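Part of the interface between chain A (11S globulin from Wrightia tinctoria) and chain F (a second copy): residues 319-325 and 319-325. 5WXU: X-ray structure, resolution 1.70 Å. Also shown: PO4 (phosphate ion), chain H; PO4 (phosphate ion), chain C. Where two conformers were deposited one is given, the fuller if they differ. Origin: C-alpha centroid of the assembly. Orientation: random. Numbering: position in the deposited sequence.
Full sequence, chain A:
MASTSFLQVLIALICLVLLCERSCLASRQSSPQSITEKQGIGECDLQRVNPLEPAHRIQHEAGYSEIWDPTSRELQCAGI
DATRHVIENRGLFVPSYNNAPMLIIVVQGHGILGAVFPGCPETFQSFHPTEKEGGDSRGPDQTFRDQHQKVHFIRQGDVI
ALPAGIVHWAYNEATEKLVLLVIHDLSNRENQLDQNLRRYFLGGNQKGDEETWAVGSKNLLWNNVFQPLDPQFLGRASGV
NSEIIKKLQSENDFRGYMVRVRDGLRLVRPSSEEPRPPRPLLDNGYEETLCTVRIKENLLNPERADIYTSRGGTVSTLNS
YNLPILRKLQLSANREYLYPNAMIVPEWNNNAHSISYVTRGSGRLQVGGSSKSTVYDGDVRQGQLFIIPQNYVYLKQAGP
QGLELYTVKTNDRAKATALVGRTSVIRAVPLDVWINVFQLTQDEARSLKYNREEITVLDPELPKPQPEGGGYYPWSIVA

Chain A 319-325: NSYNLPI
Chain F (319-325) NSYNLPI

Each stretch is an irregular turn, and the two copies meet as near-symmetric partners running in roughly opposite directions, with their prolines at the centre: the CA atoms of Pro A324 and Pro F324 lie 5.6 Å apart. In chain A the backbone starts extended at Asn A319 (phi/psi -139/-172), bends through Ser A320 (-71/-8), Tyr A321 (-79/-13) and Asn A322 (-107/-45), opens again at Leu A323 (-133/107) and turns at Pro A324 (-61/-33); chain F follows within a few degrees. The bend is held by Asn A319 O, which accepts from Asn A322 N at 2.8 Å and Leu A323 N at 2.9 Å.

Asparagine suits this turn because its amide can bond to nearby backbone. Asn A319 (chi1 p) receives Tyr A321 N on OD1 at 3.0 Å, while Asn A322 (chi1 m) receives Asn A319 N on OD1 at 3.1 Å. The same bonds recur in chain F.

Across the interface no direct hydrogen bond forms. Both prolines, with C-gamma exo rings, point toward the other stretch. Proline has no N-H to donate and offers a compact apolar surface; Pro A324 CG meets Pro F324 CG at 3.7 Å. Its slightly polarised CG and CD hydrogens also tolerate carbonyl oxygens: Pro A324 CG lies 3.4 Å from Ser F320 O and Pro F324 CG 3.4 Å from Ser A320 O, while Pro A324 CD approaches Asn F322 O at 3.4 Å.

Water supplies the polar links. One water donates to Tyr A321 O at 3.0 Å and accepts from Ile F325 N at 2.9 Å; its counterpart joins Tyr F321 O and Ile A325 N, both at 2.9 Å.

The tyrosines (chi1 m) point CB away from the other stretch; separately, each hydroxyl donates to a phosphate ion, probably from the crystallisation liquor: Tyr A321 OH to O3 of the chain H ion at 2.5 Å, and Tyr F321 OH to O4 of the chain C ion at 2.7 Å. Leu A323 and Leu F323 (chi1 t, chi2 p) also point away and are buried.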

# COMPACT_ATOMS: atom_id res chain seq x y z
N ASN A 319 -3.13 -3.83 18.86
CA ASN A 319 -2.94 -4.24 17.47
C ASN A 319 -2.38 -3.06 16.70
O ASN A 319 -2.02 -2.02 17.29
CB ASN A 319 -4.26 -4.71 16.85
CG ASN A 319 -5.35 -3.70 17.03
OD1 ASN A 319 -5.17 -2.51 16.72
ND2 ASN A 319 -6.46 -4.14 17.58
N SER A 320 -2.31 -3.23 15.39
CA SER A 320 -1.63 -2.23 14.57
C SER A 320 -2.34 -0.92 14.42
O SER A 320 -1.67 0.04 13.98
CB SER A 320 -1.18 -2.76 13.21
OG SER A 320 -2.27 -3.30 12.54
N TYR A 321 -3.58 -0.80 14.90
CA TYR A 321 -4.24 0.55 15.01
C TYR A 321 -3.78 1.30 16.22
O TYR A 321 -4.14 2.49 16.43
CB TYR A 321 -5.77 0.37 15.00
CG TYR A 321 -6.39 -0.11 13.72
CD1 TYR A 321 -6.48 0.73 12.62
CD2 TYR A 321 -6.89 -1.39 13.59
CE1 TYR A 321 -7.06 0.29 11.42
CE2 TYR A 321 -7.46 -1.82 12.41
CZ TYR A 321 -7.54 -0.98 11.35
OH TYR A 321 -8.06 -1.44 10.19
N ASN A 322 -3.07 0.59 17.13
CA ASN A 322 -2.52 1.10 18.42
C ASN A 322 -0.96 1.27 18.38
O ASN A 322 -0.43 2.32 18.84
CB ASN A 322 -2.94 0.17 19.61
CG ASN A 322 -4.43 -0.24 19.62
OD1 ASN A 322 -4.84 -1.44 19.85
ND2 ASN A 322 -5.28 0.75 19.35
N LEU A 323 -0.25 0.26 17.83
CA LEU A 323 1.21 0.17 17.84
C LEU A 323 1.64 -0.20 16.44
O LEU A 323 1.42 -1.32 16.01
CB LEU A 323 1.63 -0.87 18.90
CG LEU A 323 3.08 -1.14 19.08
CD1 LEU A 323 3.84 0.15 19.44
CD2 LEU A 323 3.33 -2.22 20.15
N PRO A 324 2.22 0.75 15.68
CA PRO A 324 2.38 0.57 14.26
C PRO A 324 3.26 -0.64 13.90
O PRO A 324 3.05 -1.27 12.87
CB PRO A 324 3.12 1.86 13.84
CG PRO A 324 2.64 2.86 14.79
CD PRO A 324 2.49 2.15 16.07
N ILE A 325 4.25 -0.94 14.74
CA ILE A 325 5.28 -2.00 14.41
C ILE A 325 4.60 -3.39 14.34
O ILE A 325 5.06 -4.30 13.67
CB ILE A 325 6.46 -2.01 15.40
CG1 ILE A 325 7.63 -2.83 14.77
CG2 ILE A 325 6.03 -2.43 16.80
CD1 ILE A 325 8.86 -2.79 15.61
N ASN F 319 5.10 10.75 15.43
CA ASN F 319 4.75 10.61 14.07
C ASN F 319 4.15 9.20 13.84
O ASN F 319 3.83 8.52 14.83
CB ASN F 319 5.95 10.83 13.14
CG ASN F 319 7.10 9.95 13.47
OD1 ASN F 319 7.02 8.70 13.62
ND2 ASN F 319 8.26 10.61 13.59
N SER F 320 3.88 8.88 12.58
CA SER F 320 3.10 7.68 12.29
C SER F 320 3.85 6.38 12.58
O SER F 320 3.23 5.34 12.49
CB SER F 320 2.57 7.66 10.85
OG SER F 320 3.62 7.91 9.93
N TYR F 321 5.15 6.42 12.86
CA TYR F 321 5.88 5.26 13.41
C TYR F 321 5.57 5.00 14.88
O TYR F 321 6.00 3.97 15.47
CB TYR F 321 7.39 5.40 13.21
CG TYR F 321 7.84 5.28 11.78
CD1 TYR F 321 7.69 4.09 11.11
CD2 TYR F 321 8.36 6.36 11.10
CE1 TYR F 321 8.07 3.97 9.79
CE2 TYR F 321 8.79 6.23 9.79
CZ TYR F 321 8.63 5.03 9.15
OH TYR F 321 8.97 4.82 7.83
N ASN F 322 4.89 5.98 15.54
CA ASN F 322 4.52 5.94 16.94
C ASN F 322 2.96 5.81 17.11
O ASN F 322 2.49 5.01 17.93
CB ASN F 322 5.02 7.23 17.70
CG ASN F 322 6.50 7.63 17.39
OD1 ASN F 322 6.88 8.82 17.04
ND2 ASN F 322 7.37 6.65 17.52
N LEU F 323 2.20 6.64 16.39
CA LEU F 323 0.77 6.82 16.52
C LEU F 323 0.16 6.63 15.15
O LEU F 323 0.30 7.45 14.23
CB LEU F 323 0.46 8.18 17.10
CG LEU F 323 -1.01 8.51 17.32
CD1 LEU F 323 -1.65 7.52 18.22
CD2 LEU F 323 -1.13 9.89 17.89
N PRO F 324 -0.48 5.48 14.94
CA PRO F 324 -0.75 5.21 13.53
C PRO F 324 -1.72 6.14 12.78
O PRO F 324 -1.65 6.26 11.58
CB PRO F 324 -1.40 3.81 13.54
CG PRO F 324 -1.02 3.22 14.84
CD PRO F 324 -0.63 4.31 15.80
N ILE F 325 -2.69 6.68 13.51
CA ILE F 325 -3.70 7.56 12.90
C ILE F 325 -3.07 8.76 12.23
O ILE F 325 -3.66 9.40 11.36
CB ILE F 325 -4.77 7.98 13.94
CG1 ILE F 325 -6.00 8.52 13.19
CG2 ILE F 325 -4.25 8.92 14.98
CD1 ILE F 325 -7.24 8.78 14.03
P PO4 H . -9.79 -4.55 10.35
O1 PO4 H . -9.71 -5.27 11.68
O2 PO4 H . -10.78 -3.39 10.50
O3 PO4 H . -8.52 -3.89 9.85
O4 PO4 H . -10.20 -5.60 9.29
P PO4 C . 10.76 7.96 6.58
O1 PO4 C . 11.83 6.91 6.93
O2 PO4 C . 10.85 9.07 7.59
O3 PO4 C . 11.01 8.42 5.12
O4 PO4 C . 9.42 7.21 6.58
O HOH W 1 -3.62 5.38 15.98
O HOH W 2 5.52 1.24 16.24